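Serpin48 (Tenebrio molitor, PDB 3OZQ) belongs to the insect innate immune system as a highly specific serpin that inhibits the serine protease SPE. Local coordinates at residues A[140-151]-A[164-172]; A[80-91]-A[361-369]. All coordinates share one frame; numbering follows the deposited sequence.

Interaction 1: A[140-151]-A[164-172]; sequences VEEQTQHKIQNL and VLINALYFN
Val140, Thr144, Ile148 and Leu151 belong to the helix end and following loop that a serpin lays across beta-sheet A, and they pack on Ile166, Ala168 and Tyr170, the alternate residues of strand 164-172 that face them. Small Ala168 is the low point of the contact. Its CB takes Leu151 CD1 at 3.6 Å and Val140 CG1 at 3.9 Å, with Ile148 also resting on it. Leu151 and Ile166 run antiparallel alongside one another, with Leu151 CD2 3.5 Å from Ile166 CD1, while Val140 CG2 lies 3.7 Å from Ile166 CG2. Ile148 CD1 sits 3.4 Å from Leu169 O, a buried carbonyl with no polar partner in the model. With its ring carbon CG set between the backbone N and carbonyl carbon (chi1 72°), Tyr170 stands up from the strand beside the type I' turn from Thr144 to Lys147. There Tyr170 OH donates to Gln145 OE1 at 2.9 Å, at a steep C=O...donor angle of 105° and tilted out of the carbonyl plane, with amide and ring planes 68° apart. Just past the helix, Thr144 OG1 donates back to Val140 O in its last turn (2.7 Å), from above the carbonyl plane. The tyrosine ring stacks with His92 of strand 90-100 and meets Phe318 of strand 310-321, while on the other side of the sheet Asn167 and Leu169 pack against helix 38-50.

Interaction 2: A[80-91]-A[361-369]; sequences VLSKLTNEEYTL and KVKGMILFA
Tyr89 carries its ring between the backbone N and the carbonyl carbon (chi1 64°), and Val362 sends CG1 opposite its own N (chi1 170°); these torsions point the two side chains at each other across the contact. They meet closely: Tyr89 OH lies 3.0 Å from Val362 CG1, which comes obliquely to the ring. This tight, apolar surrounding buries the phenol oxygen without a hydrogen-bonding partner in the model. Asn86 CB lies over the centre of one ring face, 3.5 Å above the plane, while Asn86 OD1 accepts from Glu88 N at 2.7 Å in an Asx turn that shapes the loop. An alanine in place of the tyrosine would leave Asn86 CB without the ring face it covers and is likely to open a gap beside Val362 CG1. The loop joins helix 70-83 to strand 90-100, and what it covers is the tip of the antiparallel hairpin of strands 356-362 and 365-372, which in serpins belongs to beta-sheet B. A type I' turn from Val362 to Met365 closes that hairpin, with Lys363 and Gly364 both at positive phi. The Lys363 chain passes Tyr89 OH with its CE and brings NZ to 3.9 Å from Lys83 CB; the two ammonium nitrogens, Lys83 NZ and Lys363 NZ, stay 5.7 Å apart. Deeper in, Leu84 CD2 touches Val362 CG1 at 4.0 Å and meets Met365 CE, the leucine and methionine side chains crossing at about a right angle. Leu367 and Phe368 form a classic bulge opposite Ile360; Leu367 CD2 touches both Leu84 CD1 and Leu91 CD2, which approach it from the same side, and Leu91 CD1 meets Phe368 CE2 at 3.8 Å. Phe39 of helix 38-50 packs on Val80, Leu84 and Met365.

Both contacts are mainly buried and of nearly equal area, their centres about 17 Å apart, and they meet through neighbouring strands 163-174 and 90-100. Interaction 1 packs a helix end and loop on one face of strand 163-174; interaction 2 fits the lead-in to strand 90-100 against a hairpin formed 270 residues later. The strands link them: Asn172 N probably hydrogen-bonds Thr90 O, and Leu169 CD2 packs on Phe368 CZ at 3.3 Å. Each has a buried tyrosine whose hydroxyl lies towards exposed residues, Gln145 in interaction 1 and Lys363 in interaction 2, but the first phenol is hydrogen-bonded across the contact, whereas no hydrogen bond crosses interaction 2, which is held by aliphatic and aromatic packing.

Interaction 1: A[140-151]-A[164-172]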
loop_
_atom_site.group_PDB
_atom_site.type_symbol
_atom_site.label_atom_id
_atom_site.label_comp_id
_atom_site.label_asym_id
_atom_site.label_seq_id
_atom_site.Cartn_x
_atom_site.Cartn_y
_atom_site.Cartn_z
ATOM N N VAL A 140 -13.425 10.111 -5.519
ATOM C CA VAL A 140 -12.072 9.913 -5.002
ATOM C C VAL A 140 -11.413 11.236 -4.610
ATOM O O VAL A 140 -10.755 11.327 -3.576
ATOM C CB VAL A 140 -11.179 9.191 -6.030
ATOM C CG1 VAL A 140 -9.677 9.420 -5.711
ATOM C CG2 VAL A 140 -11.510 7.713 -6.078
ATOM N N GLU A 141 -11.586 12.265 -5.434
ATOM C CA GLU A 141 -10.978 13.557 -5.128
ATOM C C GLU A 141 -11.569 14.143 -3.858
ATOM O O GLU A 141 -10.835 14.527 -2.962
ATOM C CB GLU A 141 -11.128 14.545 -6.287
ATOM C CG GLU A 141 -10.254 14.225 -7.489
ATOM C CD GLU A 141 -10.133 15.396 -8.463
ATOM O OE1 GLU A 141 -10.485 15.210 -9.646
ATOM O OE2 GLU A 141 -9.678 16.494 -8.058
ATOM N N GLU A 142 -12.897 14.213 -3.774
ATOM C CA GLU A 142 -13.528 14.747 -2.569
ATOM C C GLU A 142 -13.046 14.013 -1.310
ATOM O O GLU A 142 -12.855 14.622 -0.262
ATOM C CB GLU A 142 -15.050 14.670 -2.661
ATOM C CG GLU A 142 -15.731 14.280 -1.351
ATOM C CD GLU A 142 -16.848 13.241 -1.536
ATOM O OE1 GLU A 142 -17.703 13.410 -2.443
ATOM O OE2 GLU A 142 -16.866 12.247 -0.772
ATOM N N GLN A 143 -12.851 12.705 -1.429
ATOM C CA GLN A 143 -12.501 11.866 -0.283
ATOM C C GLN A 143 -11.007 11.866 0.048
ATOM O O GLN A 143 -10.605 11.384 1.104
ATOM C CB GLN A 143 -12.965 10.426 -0.517
ATOM C CG GLN A 143 -14.450 10.217 -0.333
ATOM C CD GLN A 143 -14.871 10.441 1.099
ATOM O OE1 GLN A 143 -14.534 9.654 1.990
ATOM N NE2 GLN A 143 -15.592 11.530 1.340
ATOM N N THR A 144 -10.188 12.388 -0.859
ATOM C CA THR A 144 -8.749 12.486 -0.606
ATOM C C THR A 144 -8.255 13.925 -0.663
ATOM O O THR A 144 -7.114 14.164 -1.033
ATOM C CB THR A 144 -7.921 11.684 -1.632
ATOM O OG1 THR A 144 -8.263 12.099 -2.962
ATOM C CG2 THR A 144 -8.149 10.189 -1.482
ATOM N N GLN A 145 -9.113 14.869 -0.283
ATOM C CA GLN A 145 -8.816 16.298 -0.378
ATOM C C GLN A 145 -8.123 16.678 -1.686
ATOM O O GLN A 145 -7.142 17.425 -1.691
ATOM C CB GLN A 145 -8.011 16.805 0.834
ATOM C CG GLN A 145 -7.350 15.727 1.697
ATOM C CD GLN A 145 -8.356 14.789 2.337
ATOM O OE1 GLN A 145 -8.107 13.588 2.481
ATOM N NE2 GLN A 145 -9.504 15.333 2.719
ATOM N N HIS A 146 -8.646 16.151 -2.788
ATOM C CA HIS A 146 -8.155 16.458 -4.136
ATOM C C HIS A 146 -6.699 16.084 -4.398
ATOM O O HIS A 146 -6.139 16.466 -5.427
ATOM C CB HIS A 146 -8.425 17.926 -4.497
ATOM C CG HIS A 146 -9.880 18.281 -4.483
ATOM N ND1 HIS A 146 -10.626 18.425 -5.636
ATOM C CD2 HIS A 146 -10.735 18.500 -3.455
ATOM C CE1 HIS A 146 -11.872 18.729 -5.319
ATOM N NE2 HIS A 146 -11.967 18.775 -4.002
ATOM N N LYS A 147 -6.113 15.309 -3.484
ATOM C CA LYS A 147 -4.722 14.857 -3.595
ATOM C C LYS A 147 -4.538 13.722 -4.612
ATOM O O LYS A 147 -3.431 13.488 -5.108
ATOM C CB LYS A 147 -4.208 14.375 -2.234
ATOM C CG LYS A 147 -4.211 15.411 -1.104
ATOM C CD LYS A 147 -3.197 16.521 -1.327
ATOM C CE LYS A 147 -2.786 17.183 -0.009
ATOM N NZ LYS A 147 -3.899 17.219 0.985
ATOM N N ILE A 148 -5.620 13.005 -4.898
ATOM C CA ILE A 148 -5.574 11.871 -5.815
ATOM C C ILE A 148 -6.581 12.055 -6.938
ATOM O O ILE A 148 -7.792 12.063 -6.722
ATOM C CB ILE A 148 -5.778 10.527 -5.081
ATOM C CG1 ILE A 148 -4.609 10.293 -4.117
ATOM C CG2 ILE A 148 -5.916 9.375 -6.088
ATOM C CD1 ILE A 148 -4.620 8.935 -3.440
ATOM N N GLN A 149 -6.062 12.229 -8.143
ATOM C CA GLN A 149 -6.895 12.619 -9.259
ATOM C C GLN A 149 -6.810 11.586 -10.363
ATOM O O GLN A 149 -5.829 10.834 -10.448
ATOM C CB GLN A 149 -6.483 14.005 -9.763
ATOM C CG GLN A 149 -6.664 15.095 -8.720
ATOM C CD GLN A 149 -6.486 16.490 -9.290
ATOM O OE1 GLN A 149 -5.988 16.662 -10.404
ATOM N NE2 GLN A 149 -6.903 17.498 -8.527
ATOM N N ASN A 150 -7.858 11.533 -11.179
ATOM C CA ASN A 150 -7.863 10.705 -12.366
ATOM C C ASN A 150 -7.483 9.265 -12.094
ATOM O O ASN A 150 -6.693 8.676 -12.828
ATOM C CB ASN A 150 -6.920 11.310 -13.408
ATOM C CG ASN A 150 -7.421 12.635 -13.918
ATOM O OD1 ASN A 150 -8.348 12.677 -14.722
ATOM N ND2 ASN A 150 -6.837 13.726 -13.432
ATOM N N LEU A 151 -8.042 8.698 -11.037
ATOM C CA LEU A 151 -7.762 7.310 -10.718
ATOM C C LEU A 151 -8.214 6.393 -11.848
ATOM O O LEU A 151 -7.443 5.559 -12.318
ATOM C CB LEU A 151 -8.424 6.905 -9.397
ATOM C CG LEU A 151 -8.026 5.521 -8.873
ATOM C CD1 LEU A 151 -8.098 5.463 -7.345
ATOM C CD2 LEU A 151 -8.880 4.436 -9.512
ATOM N N VAL A 164 -16.496 -2.574 -10.403
ATOM C CA VAL A 164 -15.197 -1.940 -10.337
ATOM C C VAL A 164 -14.850 -1.655 -8.884
ATOM O O VAL A 164 -15.632 -1.022 -8.172
ATOM C CB VAL A 164 -15.173 -0.622 -11.136
ATOM C CG1 VAL A 164 -13.830 0.087 -10.956
ATOM C CG2 VAL A 164 -15.452 -0.908 -12.607
ATOM N N LEU A 165 -13.689 -2.151 -8.459
ATOM C CA LEU A 165 -13.105 -1.822 -7.149
ATOM C C LEU A 165 -12.158 -0.649 -7.292
ATOM O O LEU A 165 -11.191 -0.713 -8.045
ATOM C CB LEU A 165 -12.303 -2.993 -6.576
ATOM C CG LEU A 165 -12.859 -4.409 -6.397
ATOM C CD1 LEU A 165 -12.449 -4.996 -5.058
ATOM C CD2 LEU A 165 -14.358 -4.532 -6.629
ATOM N N ILE A 166 -12.436 0.414 -6.555
ATOM C CA ILE A 166 -11.574 1.586 -6.527
ATOM C C ILE A 166 -10.896 1.656 -5.164
ATOM O O ILE A 166 -11.558 1.464 -4.144
ATOM C CB ILE A 166 -12.402 2.858 -6.685
ATOM C CG1 ILE A 166 -12.874 2.989 -8.128
ATOM C CG2 ILE A 166 -11.587 4.055 -6.285
ATOM C CD1 ILE A 166 -11.848 2.541 -9.133
ATOM N N ASN A 167 -9.596 1.936 -5.153
ATOM C CA ASN A 167 -8.788 1.916 -3.913
ATOM C C ASN A 167 -7.705 2.988 -3.921
ATOM O O ASN A 167 -6.607 2.753 -4.392
ATOM C CB ASN A 167 -8.145 0.538 -3.769
ATOM C CG ASN A 167 -7.322 0.378 -2.500
ATOM O OD1 ASN A 167 -7.452 1.140 -1.542
ATOM N ND2 ASN A 167 -6.498 -0.655 -2.482
ATOM N N ALA A 168 -8.030 4.165 -3.407
ATOM C CA ALA A 168 -7.113 5.288 -3.398
ATOM C C ALA A 168 -6.710 5.554 -1.965
ATOM O O ALA A 168 -7.556 5.543 -1.072
ATOM C CB ALA A 168 -7.767 6.505 -3.955
ATOM N N LEU A 169 -5.425 5.798 -1.743
ATOM C CA LEU A 169 -4.951 6.108 -0.393
ATOM C C LEU A 169 -3.612 6.814 -0.347
ATOM O O LEU A 169 -2.878 6.884 -1.330
ATOM C CB LEU A 169 -4.894 4.864 0.526
ATOM C CG LEU A 169 -4.346 3.479 0.132
ATOM C CD1 LEU A 169 -3.547 3.425 -1.138
ATOM C CD2 LEU A 169 -3.596 2.750 1.281
ATOM N N TYR A 170 -3.315 7.329 0.837
ATOM C CA TYR A 170 -2.046 7.963 1.121
ATOM C C TYR A 170 -1.965 8.105 2.631
ATOM O O TYR A 170 -2.988 8.095 3.320
ATOM C CB TYR A 170 -1.934 9.323 0.427
ATOM C CG TYR A 170 -2.804 10.408 1.017
ATOM C CD1 TYR A 170 -2.319 11.243 2.017
ATOM C CD2 TYR A 170 -4.108 10.608 0.568
ATOM C CE1 TYR A 170 -3.106 12.246 2.558
ATOM C CE2 TYR A 170 -4.908 11.609 1.106
ATOM C CZ TYR A 170 -4.397 12.426 2.103
ATOM O OH TYR A 170 -5.178 13.420 2.647
ATOM N N PHE A 171 -0.742 8.231 3.130
ATOM C CA PHE A 171 -0.456 8.192 4.556
ATOM C C PHE A 171 0.106 9.537 4.990
ATOM O O PHE A 171 0.819 10.194 4.234
ATOM C CB PHE A 171 0.593 7.114 4.828
ATOM C CG PHE A 171 0.780 6.797 6.285
ATOM C CD1 PHE A 171 -0.273 6.319 7.045
ATOM C CD2 PHE A 171 2.021 6.961 6.895
ATOM C CE1 PHE A 171 -0.096 6.009 8.395
ATOM C CE2 PHE A 171 2.201 6.652 8.240
ATOM C CZ PHE A 171 1.142 6.168 8.988
ATOM N N ASN A 172 -0.218 9.936 6.213
ATOM C CA ASN A 172 0.309 11.167 6.780
ATOM C C ASN A 172 0.893 10.924 8.167
ATOM O O ASN A 172 0.182 10.478 9.074
ATOM C CB ASN A 172 -0.787 12.225 6.841
ATOM C CG ASN A 172 -0.358 13.457 7.605
ATOM O OD1 ASN A 172 0.171 14.413 7.026
ATOM N ND2 ASN A 172 -0.574 13.443 8.917
#

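Interaction 2: A[80-91]-A[361-369]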
loop_
_atom_site.group_PDB
_atom_site.type_symbol
_atom_site.label_atom_id
_atom_site.label_comp_id
_atom_site.label_asym_id
_atom_site.label_seq_id
_atom_site.Cartn_x
_atom_site.Cartn_y
_atom_site.Cartn_z
ATOM N N VAL A 80 -8.143 -3.859 12.729
ATOM C CA VAL A 80 -6.998 -3.190 12.114
ATOM C C VAL A 80 -7.383 -1.820 11.557
ATOM O O VAL A 80 -6.736 -0.815 11.854
ATOM C CB VAL A 80 -6.332 -4.044 11.013
ATOM C CG1 VAL A 80 -5.694 -5.280 11.616
ATOM C CG2 VAL A 80 -7.343 -4.429 9.952
ATOM N N LEU A 81 -8.447 -1.766 10.764
ATOM C CA LEU A 81 -8.855 -0.499 10.164
ATOM C C LEU A 81 -9.143 0.604 11.187
ATOM O O LEU A 81 -8.832 1.771 10.955
ATOM C CB LEU A 81 -10.063 -0.690 9.253
ATOM C CG LEU A 81 -9.766 -1.233 7.856
ATOM C CD1 LEU A 81 -11.067 -1.334 7.072
ATOM C CD2 LEU A 81 -8.754 -0.350 7.137
ATOM N N SER A 82 -9.755 0.239 12.306
ATOM C CA SER A 82 -10.081 1.218 13.335
ATOM C C SER A 82 -8.828 1.833 13.976
ATOM O O SER A 82 -8.853 2.967 14.451
ATOM C CB SER A 82 -10.957 0.578 14.414
ATOM O OG SER A 82 -10.204 -0.345 15.182
ATOM N N LYS A 83 -7.733 1.084 13.998
ATOM C CA LYS A 83 -6.516 1.559 14.654
ATOM C C LYS A 83 -5.634 2.439 13.764
ATOM O O LYS A 83 -4.859 3.255 14.262
ATOM C CB LYS A 83 -5.714 0.382 15.208
ATOM C CG LYS A 83 -6.432 -0.350 16.328
ATOM C CD LYS A 83 -5.689 -1.600 16.755
ATOM C CE LYS A 83 -6.454 -2.321 17.857
ATOM N NZ LYS A 83 -5.673 -3.440 18.455
ATOM N N LEU A 84 -5.751 2.280 12.451
ATOM C CA LEU A 84 -4.959 3.087 11.525
ATOM C C LEU A 84 -5.392 4.561 11.551
ATOM O O LEU A 84 -5.047 5.346 10.657
ATOM C CB LEU A 84 -5.033 2.512 10.108
ATOM C CG LEU A 84 -4.811 0.997 10.037
ATOM C CD1 LEU A 84 -4.688 0.542 8.600
ATOM C CD2 LEU A 84 -3.598 0.579 10.821
ATOM N N THR A 85 -6.175 4.913 12.570
ATOM C CA THR A 85 -6.459 6.309 12.890
ATOM C C THR A 85 -5.880 6.620 14.267
ATOM O O THR A 85 -6.239 5.993 15.264
ATOM C CB THR A 85 -7.969 6.643 12.855
ATOM O OG1 THR A 85 -8.157 8.031 13.166
ATOM C CG2 THR A 85 -8.751 5.784 13.854
ATOM N N ASN A 86 -4.967 7.582 14.299
ATOM C CA ASN A 86 -4.196 7.903 15.488
ATOM C C ASN A 86 -4.287 9.406 15.677
ATOM O O ASN A 86 -4.818 10.115 14.817
ATOM C CB ASN A 86 -2.733 7.475 15.282
ATOM C CG ASN A 86 -1.933 7.390 16.587
ATOM O OD1 ASN A 86 -1.184 8.308 16.944
ATOM N ND2 ASN A 86 -2.061 6.264 17.283
ATOM N N GLU A 87 -3.788 9.891 16.807
ATOM C CA GLU A 87 -3.688 11.317 17.022
ATOM C C GLU A 87 -2.464 11.802 16.262
ATOM O O GLU A 87 -2.448 12.913 15.735
ATOM C CB GLU A 87 -3.520 11.624 18.511
ATOM C CG GLU A 87 -4.648 11.123 19.387
ATOM C CD GLU A 87 -4.436 11.449 20.851
ATOM O OE1 GLU A 87 -3.270 11.415 21.316
ATOM O OE2 GLU A 87 -5.436 11.749 21.536
ATOM N N GLU A 88 -1.452 10.938 16.198
ATOM C CA GLU A 88 -0.147 11.275 15.632
ATOM C C GLU A 88 -0.023 11.058 14.120
ATOM O O GLU A 88 0.886 11.607 13.490
ATOM C CB GLU A 88 0.953 10.475 16.341
ATOM C CG GLU A 88 1.010 10.675 17.851
ATOM C CD GLU A 88 1.300 12.112 18.250
ATOM O OE1 GLU A 88 0.998 12.466 19.409
ATOM O OE2 GLU A 88 1.834 12.882 17.416
ATOM N N TYR A 89 -0.909 10.247 13.544
ATOM C CA TYR A 89 -0.824 9.912 12.124
ATOM C C TYR A 89 -2.140 9.391 11.556
ATOM O O TYR A 89 -2.945 8.796 12.278
ATOM C CB TYR A 89 0.269 8.875 11.885
ATOM C CG TYR A 89 0.018 7.532 12.543
ATOM C CD1 TYR A 89 -0.948 6.656 12.053
ATOM C CD2 TYR A 89 0.764 7.130 13.643
ATOM C CE1 TYR A 89 -1.164 5.423 12.650
ATOM C CE2 TYR A 89 0.554 5.906 14.245
ATOM C CZ TYR A 89 -0.403 5.054 13.749
ATOM O OH TYR A 89 -0.595 3.835 14.365
ATOM N N THR A 90 -2.339 9.590 10.253
ATOM C CA THR A 90 -3.599 9.209 9.615
ATOM C C THR A 90 -3.420 8.545 8.253
ATOM O O THR A 90 -2.734 9.071 7.369
ATOM C CB THR A 90 -4.498 10.431 9.405
ATOM O OG1 THR A 90 -4.338 11.340 10.499
ATOM C CG2 THR A 90 -5.967 10.003 9.290
ATOM N N LEU A 91 -4.050 7.393 8.084
ATOM C CA LEU A 91 -4.212 6.798 6.768
ATOM C C LEU A 91 -5.512 7.308 6.149
ATOM O O LEU A 91 -6.575 7.203 6.762
ATOM C CB LEU A 91 -4.255 5.282 6.883
ATOM C CG LEU A 91 -4.444 4.543 5.561
ATOM C CD1 LEU A 91 -3.227 4.796 4.657
ATOM C CD2 LEU A 91 -4.625 3.065 5.838
ATOM N N LYS A 361 5.289 0.549 8.374
ATOM C CA LYS A 361 4.607 -0.373 9.293
ATOM C C LYS A 361 3.833 0.394 10.332
ATOM O O LYS A 361 4.264 1.452 10.789
ATOM C CB LYS A 361 5.584 -1.264 10.054
ATOM C CG LYS A 361 6.111 -2.475 9.329
ATOM C CD LYS A 361 6.899 -3.385 10.297
ATOM C CE LYS A 361 8.069 -2.638 10.942
ATOM N NZ LYS A 361 8.900 -3.497 11.856
ATOM N N VAL A 362 2.687 -0.154 10.719
ATOM C CA VAL A 362 1.974 0.344 11.876
ATOM C C VAL A 362 1.630 -0.837 12.773
ATOM O O VAL A 362 0.920 -1.756 12.361
ATOM C CB VAL A 362 0.703 1.104 11.487
ATOM C CG1 VAL A 362 -0.137 1.384 12.725
ATOM C CG2 VAL A 362 1.061 2.401 10.765
ATOM N N LYS A 363 2.171 -0.826 13.988
ATOM C CA LYS A 363 1.871 -1.870 14.958
ATOM C C LYS A 363 2.186 -3.246 14.386
ATOM O O LYS A 363 1.358 -4.168 14.444
ATOM C CB LYS A 363 0.404 -1.764 15.393
ATOM C CG LYS A 363 0.015 -0.319 15.696
ATOM C CD LYS A 363 -1.332 -0.187 16.383
ATOM C CE LYS A 363 -1.587 1.272 16.770
ATOM N NZ LYS A 363 -2.846 1.460 17.553
ATOM N N GLY A 364 3.385 -3.370 13.820
ATOM C CA GLY A 364 3.866 -4.626 13.265
ATOM C C GLY A 364 3.268 -4.965 11.904
ATOM O O GLY A 364 3.673 -5.929 11.254
ATOM N N MET A 365 2.306 -4.174 11.456
ATOM C CA MET A 365 1.707 -4.458 10.157
ATOM C C MET A 365 2.198 -3.535 9.038
ATOM O O MET A 365 2.141 -2.310 9.156
ATOM C CB MET A 365 0.195 -4.397 10.242
ATOM C CG MET A 365 -0.485 -4.976 9.016
ATOM S SD MET A 365 -2.255 -4.866 9.184
ATOM C CE MET A 365 -2.489 -3.098 9.236
ATOM N N ILE A 366 2.672 -4.142 7.955
ATOM C CA ILE A 366 3.058 -3.392 6.758
ATOM C C ILE A 366 1.852 -2.750 6.060
ATOM O O ILE A 366 0.912 -3.434 5.666
ATOM C CB ILE A 366 3.824 -4.283 5.771
ATOM C CG1 ILE A 366 5.119 -4.778 6.419
ATOM C CG2 ILE A 366 4.144 -3.509 4.467
ATOM C CD1 ILE A 366 5.917 -5.730 5.561
ATOM N N LEU A 367 1.894 -1.428 5.917
ATOM C CA LEU A 367 0.840 -0.650 5.278
ATOM C C LEU A 367 1.143 -0.298 3.815
ATOM O O LEU A 367 0.252 -0.287 2.969
ATOM C CB LEU A 367 0.603 0.641 6.058
ATOM C CG LEU A 367 -0.579 0.631 7.023
ATOM C CD1 LEU A 367 -0.423 -0.488 8.046
ATOM C CD2 LEU A 367 -0.771 1.984 7.687
ATOM N N PHE A 368 2.404 0.007 3.543
ATOM C CA PHE A 368 2.859 0.397 2.215
ATOM C C PHE A 368 4.224 -0.222 1.982
ATOM O O PHE A 368 4.993 -0.394 2.919
ATOM C CB PHE A 368 3.036 1.912 2.127
ATOM C CG PHE A 368 1.757 2.679 1.950
ATOM C CD1 PHE A 368 1.187 2.818 0.693
ATOM C CD2 PHE A 368 1.150 3.301 3.029
ATOM C CE1 PHE A 368 0.024 3.553 0.511
ATOM C CE2 PHE A 368 -0.024 4.037 2.858
ATOM C CZ PHE A 368 -0.579 4.164 1.593
ATOM N N ALA A 369 4.514 -0.567 0.735
ATOM C CA ALA A 369 5.839 -1.021 0.364
ATOM C C ALA A 369 6.171 -0.469 -1.023
ATOM O O ALA A 369 5.278 -0.131 -1.788
ATOM C CB ALA A 369 5.910 -2.519 0.375
#